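Local coordinates for sigma-54 interaction domain protein (Enterococcus faecalis, PDB 3GDW), which is of unknown function but carries, in this fragment, a mannose-type phosphotransferase IIA domain of a larger protein probably able to bind ATP and DNA, at residues B[25-30]-B[100-105]; B[34-39]-B[49-54]; B[64-69]-B[86-91]; B[74-79]-B[90-95]. All blocks are in the same frame, centred on the assembly; numbering follows the deposited sequence. Where two conformers were deposited one is given.

Interaction 1 (B[25-30]-B[100-105]); sequences QELLGT and IVLEAI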
loop_
_atom_site.group_PDB
_atom_site.type_symbol
_atom_site.label_atom_id
_atom_site.label_comp_id
_atom_site.label_asym_id
_atom_site.label_seq_id
_atom_site.Cartn_x
_atom_site.Cartn_y
_atom_site.Cartn_z
ATOM N N GLN B 25 4.461 -10.940 -8.473
ATOM C CA GLN B 25 5.137 -12.120 -8.987
ATOM C C GLN B 25 4.330 -12.825 -10.082
ATOM O O GLN B 25 4.906 -13.306 -11.073
ATOM C CB GLN B 25 5.454 -13.090 -7.864
ATOM C CG GLN B 25 6.604 -12.635 -6.976
ATOM C CD GLN B 25 6.832 -13.592 -5.840
ATOM O OE1 GLN B 25 5.958 -14.397 -5.507
ATOM N NE2 GLN B 25 7.991 -13.501 -5.218
ATOM N N GLU B 26 3.016 -12.890 -9.881
ATOM C CA GLU B 26 2.107 -13.483 -10.848
ATOM C C GLU B 26 1.944 -12.579 -12.056
ATOM O O GLU B 26 1.924 -13.080 -13.162
ATOM C CB GLU B 26 0.742 -13.808 -10.223
ATOM C CG GLU B 26 0.800 -14.953 -9.227
ATOM C CD GLU B 26 -0.524 -15.195 -8.491
ATOM O OE1 GLU B 26 -1.526 -14.492 -8.766
ATOM O OE2 GLU B 26 -0.563 -16.100 -7.625
ATOM N N LEU B 27 1.873 -11.256 -11.861
ATOM C CA LEU B 27 1.839 -10.348 -13.009
ATOM C C LEU B 27 3.110 -10.429 -13.855
ATOM O O LEU B 27 3.025 -10.361 -15.062
ATOM C CB LEU B 27 1.555 -8.888 -12.610
ATOM C CG LEU B 27 0.116 -8.659 -12.129
ATOM C CD1 LEU B 27 -0.018 -7.247 -11.549
ATOM C CD2 LEU B 27 -0.909 -8.932 -13.242
ATOM N N LEU B 28 4.273 -10.586 -13.222
ATOM C CA LEU B 28 5.554 -10.620 -13.948
ATOM C C LEU B 28 6.042 -12.006 -14.350
ATOM O O LEU B 28 7.008 -12.120 -15.108
ATOM C CB LEU B 28 6.668 -9.970 -13.113
ATOM C CG LEU B 28 6.511 -8.493 -12.794
ATOM C CD1 LEU B 28 7.533 -8.059 -11.752
ATOM C CD2 LEU B 28 6.623 -7.662 -14.090
ATOM N N GLY B 29 5.428 -13.062 -13.833
ATOM C CA GLY B 29 5.957 -14.420 -14.050
ATOM C C GLY B 29 7.346 -14.670 -13.465
ATOM O O GLY B 29 8.146 -15.389 -14.047
ATOM N N THR B 30 7.630 -14.083 -12.303
ATOM C CA THR B 30 8.910 -14.278 -11.618
ATOM C C THR B 30 8.670 -14.721 -10.180
ATOM O O THR B 30 7.598 -14.476 -9.618
ATOM C CB THR B 30 9.752 -12.968 -11.612
ATOM O OG1 THR B 30 11.047 -13.217 -11.047
ATOM C CG2 THR B 30 9.069 -11.895 -10.808
ATOM N N ILE B 100 4.262 -0.199 -6.504
ATOM C CA ILE B 100 5.650 0.007 -6.104
ATOM C C ILE B 100 6.358 -1.348 -5.987
ATOM O O ILE B 100 7.467 -1.481 -6.491
ATOM C CB ILE B 100 5.770 0.778 -4.758
ATOM C CG1 ILE B 100 5.118 2.160 -4.852
ATOM C CG2 ILE B 100 7.225 0.956 -4.388
ATOM C CD1 ILE B 100 5.563 2.944 -6.094
ATOM N N VAL B 101 5.726 -2.341 -5.350
ATOM C CA VAL B 101 6.296 -3.706 -5.332
ATOM C C VAL B 101 6.490 -4.190 -6.793
ATOM O O VAL B 101 7.568 -4.677 -7.175
ATOM C CB VAL B 101 5.424 -4.721 -4.537
ATOM C CG1 VAL B 101 6.073 -6.111 -4.528
ATOM C CG2 VAL B 101 5.165 -4.230 -3.099
ATOM N N LEU B 102 5.442 -4.032 -7.600
ATOM C CA LEU B 102 5.507 -4.450 -8.994
ATOM C C LEU B 102 6.678 -3.816 -9.732
ATOM O O LEU B 102 7.451 -4.513 -10.376
ATOM C CB LEU B 102 4.194 -4.138 -9.706
ATOM C CG LEU B 102 4.053 -4.507 -11.190
ATOM C CD1 LEU B 102 4.327 -5.977 -11.365
ATOM C CD2 LEU B 102 2.644 -4.219 -11.635
ATOM N N GLU B 103 6.794 -2.497 -9.636
ATOM C CA GLU B 103 7.872 -1.769 -10.307
ATOM C C GLU B 103 9.263 -2.145 -9.779
ATOM O O GLU B 103 10.202 -2.277 -10.562
ATOM C CB GLU B 103 7.589 -0.249 -10.278
ATOM C CG GLU B 103 6.316 0.068 -11.090
ATOM C CD GLU B 103 5.805 1.500 -11.053
ATOM O OE1 GLU B 103 5.554 2.070 -9.962
ATOM O OE2 GLU B 103 5.574 2.032 -12.153
ATOM N N ALA B 104 9.382 -2.359 -8.467
ATOM C CA ALA B 104 10.654 -2.759 -7.858
ATOM C C ALA B 104 11.113 -4.137 -8.347
ATOM O O ALA B 104 12.248 -4.312 -8.761
ATOM C CB ALA B 104 10.543 -2.761 -6.349
ATOM N N ILE B 105 10.219 -5.107 -8.294
ATOM C CA ILE B 105 10.564 -6.472 -8.727
ATOM C C ILE B 105 10.845 -6.494 -10.240
ATOM O O ILE B 105 11.813 -7.127 -10.693
ATOM C CB ILE B 105 9.438 -7.475 -8.323
ATOM C CG1 ILE B 105 9.262 -7.495 -6.791
ATOM C CG2 ILE B 105 9.722 -8.869 -8.828
ATOM C CD1 ILE B 105 10.369 -8.178 -6.015
#
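Leu-28 fits against both Leu-102 and Ile-105, and this is the tightly packed part of the contact between the C-terminal end of helix 16-28 and helix 98-109. Its branch carbon CG lies 3.6 Å from CD1 of Leu-102, while its CD1 reaches past Leu-102 to CG2 of Ile-105, 3.7 Å away. In Leu-102, CG is anti to the backbone N (chi1 -180°), which carries it toward helix 16-28; from there CD1 meets Leu-28 and CD2 meets Leu-27. CG2 of Ile-105 is shared, since CG2 of Thr-30 also comes to it at 3.7 Å from beyond the helix end. There Gly-29 takes a positive phi (63°), and the N-H of Thr-30 returns to O of Gln-25 at 3.1 Å. The two helices pack side by side on one face of the parallel sheet, where Val-101 lies on Val-9 and the buried Ile-105 on Val-7. The loose side is at Leu-27: its side chain crosses that of Leu-102 at about a right angle, CD1 4.0 Å from CD2, and Leu-27 remains largely exposed, although Met-72 of the second subunit packs on it. NE2 of Gln-25 is bonded to O of Ile-32. No hydrogen bond or charge pair joins the two segments, which meet through apolar side-chain contact, without a directional bond.

Interaction 2 (B[34-39]-B[49-54]); sequences TAMNMP and EQLRNQ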
loop_
_atom_site.group_PDB
_atom_site.type_symbol
_atom_site.label_atom_id
_atom_site.label_comp_id
_atom_site.label_asym_id
_atom_site.label_seq_id
_atom_site.Cartn_x
_atom_site.Cartn_y
_atom_site.Cartn_z
ATOM N N THR B 34 11.236 -11.173 -1.604
ATOM C CA THR B 34 10.945 -11.847 -0.358
ATOM C C THR B 34 9.971 -10.984 0.412
ATOM O O THR B 34 10.209 -9.779 0.558
ATOM C CB THR B 34 12.240 -12.019 0.466
ATOM O OG1 THR B 34 13.131 -12.864 -0.262
ATOM C CG2 THR B 34 11.955 -12.632 1.824
ATOM N N ALA B 35 8.873 -11.585 0.892
ATOM C CA ALA B 35 7.931 -10.839 1.750
ATOM C C ALA B 35 7.936 -11.364 3.188
ATOM O O ALA B 35 8.066 -12.578 3.409
ATOM C CB ALA B 35 6.516 -10.864 1.173
HETATM N N MSE B 36 7.779 -10.457 4.161
HETATM C CA MSE B 36 7.705 -10.876 5.558
HETATM C C MSE B 36 6.609 -10.054 6.177
HETATM O O MSE B 36 6.610 -8.837 6.025
HETATM C CB MSE B 36 9.011 -10.535 6.288
HETATM C CG MSE B 36 10.261 -10.888 5.486
HETATM SE SE MSE B 36 11.827 -10.969 6.637
HETATM C CE MSE B 36 12.553 -12.620 5.884
ATOM N N ASN B 37 5.707 -10.709 6.897
ATOM C CA ASN B 37 4.560 -10.025 7.484
ATOM C C ASN B 37 4.837 -9.884 8.955
ATOM O O ASN B 37 5.271 -10.839 9.586
ATOM C CB ASN B 37 3.280 -10.839 7.276
ATOM C CG ASN B 37 2.986 -11.092 5.797
ATOM O OD1 ASN B 37 2.728 -10.156 5.027
ATOM N ND2 ASN B 37 3.089 -12.343 5.389
HETATM N N MSE B 38 4.599 -8.701 9.512
HETATM C CA MSE B 38 4.762 -8.522 10.950
HETATM C C MSE B 38 3.395 -8.475 11.612
HETATM O O MSE B 38 2.724 -7.432 11.565
HETATM C CB MSE B 38 5.527 -7.240 11.278
HETATM C CG MSE B 38 5.877 -7.142 12.777
HETATM SE SE MSE B 38 6.965 -5.555 13.106
HETATM C CE MSE B 38 5.522 -4.245 12.986
ATOM N N PRO B 39 2.975 -9.599 12.228
ATOM C CA PRO B 39 1.657 -9.567 12.805
ATOM C C PRO B 39 1.662 -8.680 14.045
ATOM O O PRO B 39 2.725 -8.299 14.568
ATOM C CB PRO B 39 1.366 -11.049 13.133
ATOM C CG PRO B 39 2.734 -11.657 13.388
ATOM C CD PRO B 39 3.630 -10.920 12.385
ATOM N N GLU B 49 15.261 -9.100 13.261
ATOM C CA GLU B 49 16.132 -10.263 13.351
ATOM C C GLU B 49 15.795 -11.302 12.258
ATOM O O GLU B 49 16.701 -11.946 11.727
ATOM C CB GLU B 49 16.132 -10.863 14.765
ATOM C CG GLU B 49 16.770 -9.944 15.775
ATOM C CD GLU B 49 16.768 -10.477 17.203
ATOM O OE1 GLU B 49 16.542 -11.695 17.419
ATOM O OE2 GLU B 49 17.004 -9.656 18.118
ATOM N N GLN B 50 14.513 -11.430 11.909
ATOM C CA GLN B 50 14.100 -12.291 10.786
ATOM C C GLN B 50 14.748 -11.813 9.490
ATOM O O GLN B 50 15.281 -12.600 8.706
ATOM C CB GLN B 50 12.578 -12.217 10.582
ATOM C CG GLN B 50 11.772 -12.801 11.709
ATOM C CD GLN B 50 11.802 -14.303 11.668
ATOM O OE1 GLN B 50 11.434 -14.912 10.653
ATOM N NE2 GLN B 50 12.235 -14.915 12.762
ATOM N N LEU B 51 14.675 -10.505 9.256
ATOM C CA LEU B 51 15.210 -9.937 8.027
ATOM C C LEU B 51 16.741 -10.057 7.986
ATOM O O LEU B 51 17.331 -10.485 6.989
ATOM C CB LEU B 51 14.753 -8.490 7.891
ATOM C CG LEU B 51 15.488 -7.671 6.855
ATOM C CD1 LEU B 51 15.077 -8.123 5.423
ATOM C CD2 LEU B 51 15.144 -6.223 7.103
ATOM N N ARG B 52 17.375 -9.674 9.083
ATOM C CA ARG B 52 18.821 -9.688 9.179
ATOM C C ARG B 52 19.368 -11.103 8.945
ATOM O O ARG B 52 20.372 -11.280 8.236
ATOM C CB ARG B 52 19.234 -9.176 10.563
ATOM C CG ARG B 52 20.729 -9.009 10.791
ATOM C CD ARG B 52 21.405 -10.277 11.296
ATOM N NE ARG B 52 20.661 -10.965 12.356
ATOM C CZ ARG B 52 20.520 -10.533 13.611
ATOM N NH1 ARG B 52 21.063 -9.396 14.008
ATOM N NH2 ARG B 52 19.812 -11.255 14.470
ATOM N N ASN B 53 18.720 -12.100 9.554
ATOM C CA ASN B 53 19.140 -13.482 9.403
ATOM C C ASN B 53 19.101 -13.987 7.959
ATOM O O ASN B 53 20.001 -14.715 7.526
ATOM C CB ASN B 53 18.316 -14.398 10.314
ATOM C CG ASN B 53 18.580 -14.143 11.786
ATOM O OD1 ASN B 53 19.589 -13.572 12.158
ATOM N ND2 ASN B 53 17.656 -14.564 12.631
ATOM N N GLN B 54 18.071 -13.613 7.208
ATOM C CA GLN B 54 18.031 -14.033 5.817
ATOM C C GLN B 54 19.063 -13.283 4.974
ATOM O O GLN B 54 19.755 -13.886 4.145
ATOM C CB GLN B 54 16.646 -13.903 5.223
ATOM C CG GLN B 54 16.537 -14.722 3.934
ATOM C CD GLN B 54 15.202 -14.570 3.252
ATOM O OE1 GLN B 54 14.164 -14.512 3.917
ATOM N NE2 GLN B 54 15.214 -14.500 1.910
#
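Selenomethionine Met-36 points from strand 34-38 into the flank of helix 44-57, where its SE rests against Leu-51, 3.8 Å from CA and 4.0 Å from CB. Its CG is anti to the carbonyl carbon, and a bend at chi3 (136°) swings CE aside to OE1 of Gln-54, 3.2 Å away. Gln-54 comes the other way: CG lies anti to its backbone N (chi1 -163°) and the chain stays extended beyond it, carrying the amide to the strand. There it meets Thr-34 tip to tip. NE2 gives a weak hydrogen bond to OG1, 3.4 Å long and bent to 143°, while OE1 is 3.6 Å from the threonine CG2. The amide therefore touches Thr-34 and Met-36 together, with its oxygen set against methyl groups. Gln-50 adds its CB at the exposed margin, 4.2 Å from SE. The axes of segments 34-38 and 49-54 run nearly antiparallel and approach to 10.2 Å. Strand 34-38 is an outermost strand of the chain's parallel sheet and bonds to strand 6-12, whose Phe-8 and Leu-10 continue the packing beneath Leu-51 and Met-36; Ala-35 and Asn-37 face helix 16-28 on the sheet's other side.

Interaction 3 (B[64-69]-B[86-91]); sequences NGILLL and TGIRTK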
loop_
_atom_site.group_PDB
_atom_site.type_symbol
_atom_site.label_atom_id
_atom_site.label_comp_id
_atom_site.label_asym_id
_atom_site.label_seq_id
_atom_site.Cartn_x
_atom_site.Cartn_y
_atom_site.Cartn_z
ATOM N N ASN B 64 24.768 -6.353 -5.148
ATOM C CA ASN B 64 24.350 -5.077 -5.732
ATOM C C ASN B 64 23.314 -4.329 -4.905
ATOM O O ASN B 64 22.626 -3.426 -5.394
ATOM C CB ASN B 64 23.906 -5.273 -7.179
ATOM C CG ASN B 64 25.043 -5.700 -8.048
ATOM O OD1 ASN B 64 26.095 -5.056 -8.066
ATOM N ND2 ASN B 64 24.875 -6.815 -8.733
ATOM N N GLY B 65 23.236 -4.702 -3.639
ATOM C CA GLY B 65 22.460 -3.949 -2.685
ATOM C C GLY B 65 21.082 -4.528 -2.440
ATOM O O GLY B 65 20.663 -5.500 -3.074
ATOM N N ILE B 66 20.384 -3.915 -1.503
ATOM C CA ILE B 66 19.087 -4.400 -1.026
ATOM C C ILE B 66 18.100 -3.246 -1.079
ATOM O O ILE B 66 18.444 -2.123 -0.699
ATOM C CB ILE B 66 19.210 -4.857 0.464
ATOM C CG1 ILE B 66 20.094 -6.108 0.583
ATOM C CG2 ILE B 66 17.815 -5.039 1.113
ATOM C CD1 ILE B 66 20.500 -6.455 2.047
ATOM N N LEU B 67 16.877 -3.512 -1.539
ATOM C CA LEU B 67 15.809 -2.550 -1.405
ATOM C C LEU B 67 14.733 -3.070 -0.430
ATOM O O LEU B 67 14.106 -4.098 -0.697
ATOM C CB LEU B 67 15.197 -2.278 -2.793
ATOM C CG LEU B 67 14.006 -1.337 -2.851
ATOM C CD1 LEU B 67 14.447 0.112 -2.516
ATOM C CD2 LEU B 67 13.355 -1.428 -4.231
ATOM N N LEU B 68 14.541 -2.356 0.679
ATOM C CA LEU B 68 13.458 -2.636 1.648
ATOM C C LEU B 68 12.261 -1.776 1.314
ATOM O O LEU B 68 12.368 -0.540 1.271
ATOM C CB LEU B 68 13.882 -2.295 3.084
ATOM C CG LEU B 68 15.116 -3.012 3.647
ATOM C CD1 LEU B 68 15.230 -2.752 5.158
ATOM C CD2 LEU B 68 15.092 -4.541 3.385
ATOM N N LEU B 69 11.142 -2.431 1.074
ATOM C CA LEU B 69 9.873 -1.768 0.830
ATOM C C LEU B 69 8.996 -2.009 2.050
ATOM O O LEU B 69 8.663 -3.150 2.361
ATOM C CB LEU B 69 9.234 -2.398 -0.422
ATOM C CG LEU B 69 10.011 -2.219 -1.729
ATOM C CD1 LEU B 69 9.248 -2.890 -2.873
ATOM C CD2 LEU B 69 10.267 -0.713 -2.043
ATOM N N THR B 86 25.707 -5.280 8.227
ATOM C CA THR B 86 26.235 -6.177 7.192
ATOM C C THR B 86 27.152 -5.452 6.195
ATOM O O THR B 86 27.931 -6.088 5.488
ATOM C CB THR B 86 25.095 -6.854 6.369
ATOM O OG1 THR B 86 24.532 -5.895 5.475
ATOM C CG2 THR B 86 23.997 -7.410 7.264
ATOM N N GLY B 87 27.034 -4.132 6.102
ATOM C CA GLY B 87 27.791 -3.380 5.093
ATOM C C GLY B 87 27.230 -3.495 3.677
ATOM O O GLY B 87 27.833 -2.981 2.731
ATOM N N ILE B 88 26.092 -4.165 3.527
ATOM C CA ILE B 88 25.413 -4.255 2.235
ATOM C C ILE B 88 24.634 -2.962 2.013
ATOM O O ILE B 88 23.870 -2.539 2.887
ATOM C CB ILE B 88 24.448 -5.469 2.173
ATOM C CG1 ILE B 88 25.207 -6.793 2.341
ATOM C CG2 ILE B 88 23.623 -5.453 0.886
ATOM C CD1 ILE B 88 26.078 -7.172 1.136
ATOM N N ARG B 89 24.844 -2.328 0.865
ATOM C CA ARG B 89 24.119 -1.099 0.499
ATOM C C ARG B 89 22.617 -1.362 0.499
ATOM O O ARG B 89 22.149 -2.311 -0.129
ATOM C CB ARG B 89 24.551 -0.586 -0.878
ATOM C CG ARG B 89 26.051 -0.431 -1.057
ATOM C CD ARG B 89 26.412 0.197 -2.416
ATOM N NE ARG B 89 25.713 -0.419 -3.553
ATOM C CZ ARG B 89 24.834 0.212 -4.336
ATOM N NH1 ARG B 89 24.252 -0.429 -5.343
ATOM N NH2 ARG B 89 24.536 1.488 -4.120
ATOM N N THR B 90 21.877 -0.532 1.223
ATOM C CA THR B 90 20.424 -0.699 1.370
ATOM C C THR B 90 19.740 0.651 1.152
ATOM O O THR B 90 20.270 1.687 1.563
ATOM C CB THR B 90 20.093 -1.306 2.764
ATOM O OG1 THR B 90 20.908 -2.460 2.970
ATOM C CG2 THR B 90 18.636 -1.713 2.893
ATOM N N LYS B 91 18.627 0.655 0.420
ATOM C CA LYS B 91 17.726 1.804 0.364
ATOM C C LYS B 91 16.412 1.269 0.932
ATOM O O LYS B 91 16.088 0.109 0.714
ATOM C CB LYS B 91 17.525 2.319 -1.080
ATOM C CG LYS B 91 18.779 3.013 -1.724
ATOM C CD LYS B 91 18.674 4.513 -1.666
ATOM C CE LYS B 91 20.011 5.199 -1.952
ATOM N NZ LYS B 91 19.821 6.679 -1.872
#
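Ile-66 and Thr-90 lie side by side and point the same way where strand 66-70 pairs in parallel with strand 90-93. Three backbone bonds join them in the alternating pattern of a parallel ladder: N of Ile-66 to O of Arg-89 (2.8 Å), N of Lys-91 to O of Ile-66 (3.0 Å), and N of Leu-68 to O of Lys-91 (2.9 Å). CA of Thr-90 adds a C-H...O contact to O of Ile-66.

The side chain of Ile-66 can be followed outward. CB sits 3.9 Å from OG1 of Thr-90, and CG2, anti to the backbone N, meets CG2 of the same threonine. The other branch leads to Ile-88, whose side chain crosses that of Ile-66 at about a right angle: CG1 is 3.6 Å from its CG2, and CD1 closes to 3.5 Å on the same methyl, tighter than usual van der Waals contact. Thr-90 is steadied by its own hydroxyl, which donates to O of Ile-88 from above the carbonyl plane, while its CG2 reaches CG of Leu-68 at 3.8 Å. Before the pairing starts, Thr-86 forms an ST turn, its OG1 accepting from N of Ile-88. Gly-65 brings its CA within 3.1 Å of O of Arg-89, with phi at 98°, a close passage suited to glycine.

These strands bound a beta-alpha-beta unit with helix 78-86. Strand 66-70 bonds to strand 6-12 along its other edge; Ile-66 and Leu-68 pack on helix 44-57, whereas Leu-67, Arg-89 and Lys-91 reach helix 114-135, where Arg-89 forms a salt bridge with Glu-115.

Interaction 4 (B[74-79]-B[90-95]); sequences SLNSFG and TKAITM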
loop_
_atom_site.group_PDB
_atom_site.type_symbol
_atom_site.label_atom_id
_atom_site.label_comp_id
_atom_site.label_asym_id
_atom_site.label_seq_id
_atom_site.Cartn_x
_atom_site.Cartn_y
_atom_site.Cartn_z
ATOM N N SER B 74 8.313 1.730 12.521
ATOM C CA SER B 74 9.769 1.583 12.740
ATOM C C SER B 74 10.501 0.884 11.588
ATOM O O SER B 74 11.731 0.916 11.502
ATOM C CB SER B 74 10.026 0.783 14.019
ATOM O OG SER B 74 9.768 1.544 15.172
ATOM N N LEU B 75 9.731 0.261 10.708
ATOM C CA LEU B 75 10.297 -0.620 9.711
ATOM C C LEU B 75 11.334 0.066 8.795
ATOM O O LEU B 75 12.309 -0.557 8.397
ATOM C CB LEU B 75 9.187 -1.350 8.934
ATOM C CG LEU B 75 8.185 -2.248 9.697
ATOM C CD1 LEU B 75 7.215 -2.921 8.750
ATOM C CD2 LEU B 75 8.884 -3.313 10.513
ATOM N N ASN B 76 11.167 1.346 8.478
ATOM C CA ASN B 76 12.157 1.961 7.591
ATOM C C ASN B 76 13.544 2.054 8.193
ATOM O O ASN B 76 14.541 1.962 7.463
ATOM C CB ASN B 76 11.724 3.313 7.020
ATOM C CG ASN B 76 11.807 3.325 5.490
ATOM O OD1 ASN B 76 11.541 2.296 4.848
ATOM N ND2 ASN B 76 12.158 4.468 4.901
ATOM N N SER B 77 13.612 2.193 9.517
ATOM C CA SER B 77 14.894 2.204 10.210
ATOM C C SER B 77 15.730 0.951 9.962
ATOM O O SER B 77 16.931 0.964 10.187
ATOM C CB SER B 77 14.687 2.396 11.705
ATOM O OG SER B 77 14.043 1.276 12.257
ATOM N N PHE B 78 15.103 -0.126 9.479
ATOM C CA PHE B 78 15.847 -1.378 9.234
ATOM C C PHE B 78 16.871 -1.204 8.130
ATOM O O PHE B 78 17.873 -1.910 8.105
ATOM C CB PHE B 78 14.931 -2.558 8.844
ATOM C CG PHE B 78 13.995 -3.001 9.924
ATOM C CD1 PHE B 78 14.072 -2.481 11.215
ATOM C CD2 PHE B 78 13.054 -3.987 9.650
ATOM C CE1 PHE B 78 13.201 -2.915 12.216
ATOM C CE2 PHE B 78 12.183 -4.441 10.642
ATOM C CZ PHE B 78 12.246 -3.898 11.924
ATOM N N GLY B 79 16.601 -0.287 7.206
ATOM C CA GLY B 79 17.492 -0.089 6.063
ATOM C C GLY B 79 18.889 0.305 6.493
ATOM O O GLY B 79 19.873 -0.325 6.104
ATOM N N THR B 90 21.877 -0.532 1.223
ATOM C CA THR B 90 20.424 -0.699 1.370
ATOM C C THR B 90 19.740 0.651 1.152
ATOM O O THR B 90 20.270 1.687 1.563
ATOM C CB THR B 90 20.093 -1.306 2.764
ATOM O OG1 THR B 90 20.908 -2.460 2.970
ATOM C CG2 THR B 90 18.636 -1.713 2.893
ATOM N N LYS B 91 18.627 0.655 0.420
ATOM C CA LYS B 91 17.726 1.804 0.364
ATOM C C LYS B 91 16.412 1.269 0.932
ATOM O O LYS B 91 16.088 0.109 0.714
ATOM C CB LYS B 91 17.525 2.319 -1.080
ATOM C CG LYS B 91 18.779 3.013 -1.724
ATOM C CD LYS B 91 18.674 4.513 -1.666
ATOM C CE LYS B 91 20.011 5.199 -1.952
ATOM N NZ LYS B 91 19.821 6.679 -1.872
ATOM N N ALA B 92 15.703 2.101 1.693
ATOM C CA ALA B 92 14.401 1.750 2.264
ATOM C C ALA B 92 13.321 2.751 1.814
ATOM O O ALA B 92 13.546 3.957 1.796
ATOM C CB ALA B 92 14.484 1.704 3.782
ATOM N N ILE B 93 12.165 2.235 1.422
ATOM C CA ILE B 93 11.078 3.085 0.946
ATOM C C ILE B 93 9.807 2.740 1.719
ATOM O O ILE B 93 9.391 1.579 1.723
ATOM C CB ILE B 93 10.870 2.881 -0.586
ATOM C CG1 ILE B 93 12.068 3.476 -1.340
ATOM C CG2 ILE B 93 9.536 3.486 -1.066
ATOM C CD1 ILE B 93 12.112 3.160 -2.819
ATOM N N THR B 94 9.216 3.754 2.363
ATOM C CA THR B 94 7.940 3.636 3.087
ATOM C C THR B 94 6.727 3.832 2.171
ATOM O O THR B 94 6.876 4.206 1.007
ATOM C CB THR B 94 7.812 4.692 4.229
ATOM O OG1 THR B 94 7.837 6.015 3.681
ATOM C CG2 THR B 94 8.920 4.561 5.226
HETATM N N MSE B 95 5.533 3.592 2.727
HETATM C CA MSE B 95 4.256 3.873 2.053
HETATM C C MSE B 95 4.122 3.016 0.792
HETATM O O MSE B 95 3.515 3.422 -0.183
HETATM C CB MSE B 95 4.097 5.386 1.749
HETATM C CG MSE B 95 4.227 6.302 2.958
HETATM SE SE MSE B 95 2.782 6.071 4.277
HETATM C CE MSE B 95 3.900 5.981 5.892
#
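Asn-76 and Gly-79 meet the face of strand 90-93 that carries Thr-90 and Ala-92. The carboxamide of Asn-76 lies over CB of Ala-92, its CG 3.6 Å from that methyl; its approach to Thr-94 is doubtful. Gly-79 makes the close backbone approach: without a side chain, it lets its CA come to 4.2 Å from CB of Ala-92 and 3.7 Å from CG2 of Thr-90, and its carbonyl O stands 3.5 Å from CB of Thr-90. Here the crossover of a right-handed beta-alpha-beta unit, strand 66-70 to helix 78-86 to strand 90-93, returns over the sheet as in other open alpha/beta folds. Residues 74-77 have helical backbone angles, and N of Gly-79 bonds to O of Asn-76 at 3.1 Å. Next to Gly-79, the end of Phe-78 leads away from the strand, with CA of Leu-75 4.2 Å above the centre of its ring; it meets Tyr-48 edge-to-face and packs on Val-44, Met-47 and Leu-51 of helix 44-57. Just past the strand, Thr-94 packs on Val-128 of the second subunit; in one of its two conformers OG1 also hydrogen-bonds to Gln-132 of that subunit.

Interactions 3 and 4 end on the same strand, 90-93, and their centres lie about 10 Å apart: one is its hydrogen-bonded pairing within the sheet, the other helix packing on a face, and both are partly buried. Interactions 1 and 2 are surface contacts at the periphery, the first apolar, between helix 98-109 and the end of helix 16-28 with the residues after it, the second mixing a selenomethionine with a weak amide bond. Leu-68 and Leu-51 join interactions 2 and 3, and Phe-78 brings interaction 4 to the same Leu-51. From interaction 1, Ala-104 packs on Leu-67 and Leu-69 of strand 66-70. Interactions 1 and 4, on opposite sides of the chain's centre, both touch the second subunit.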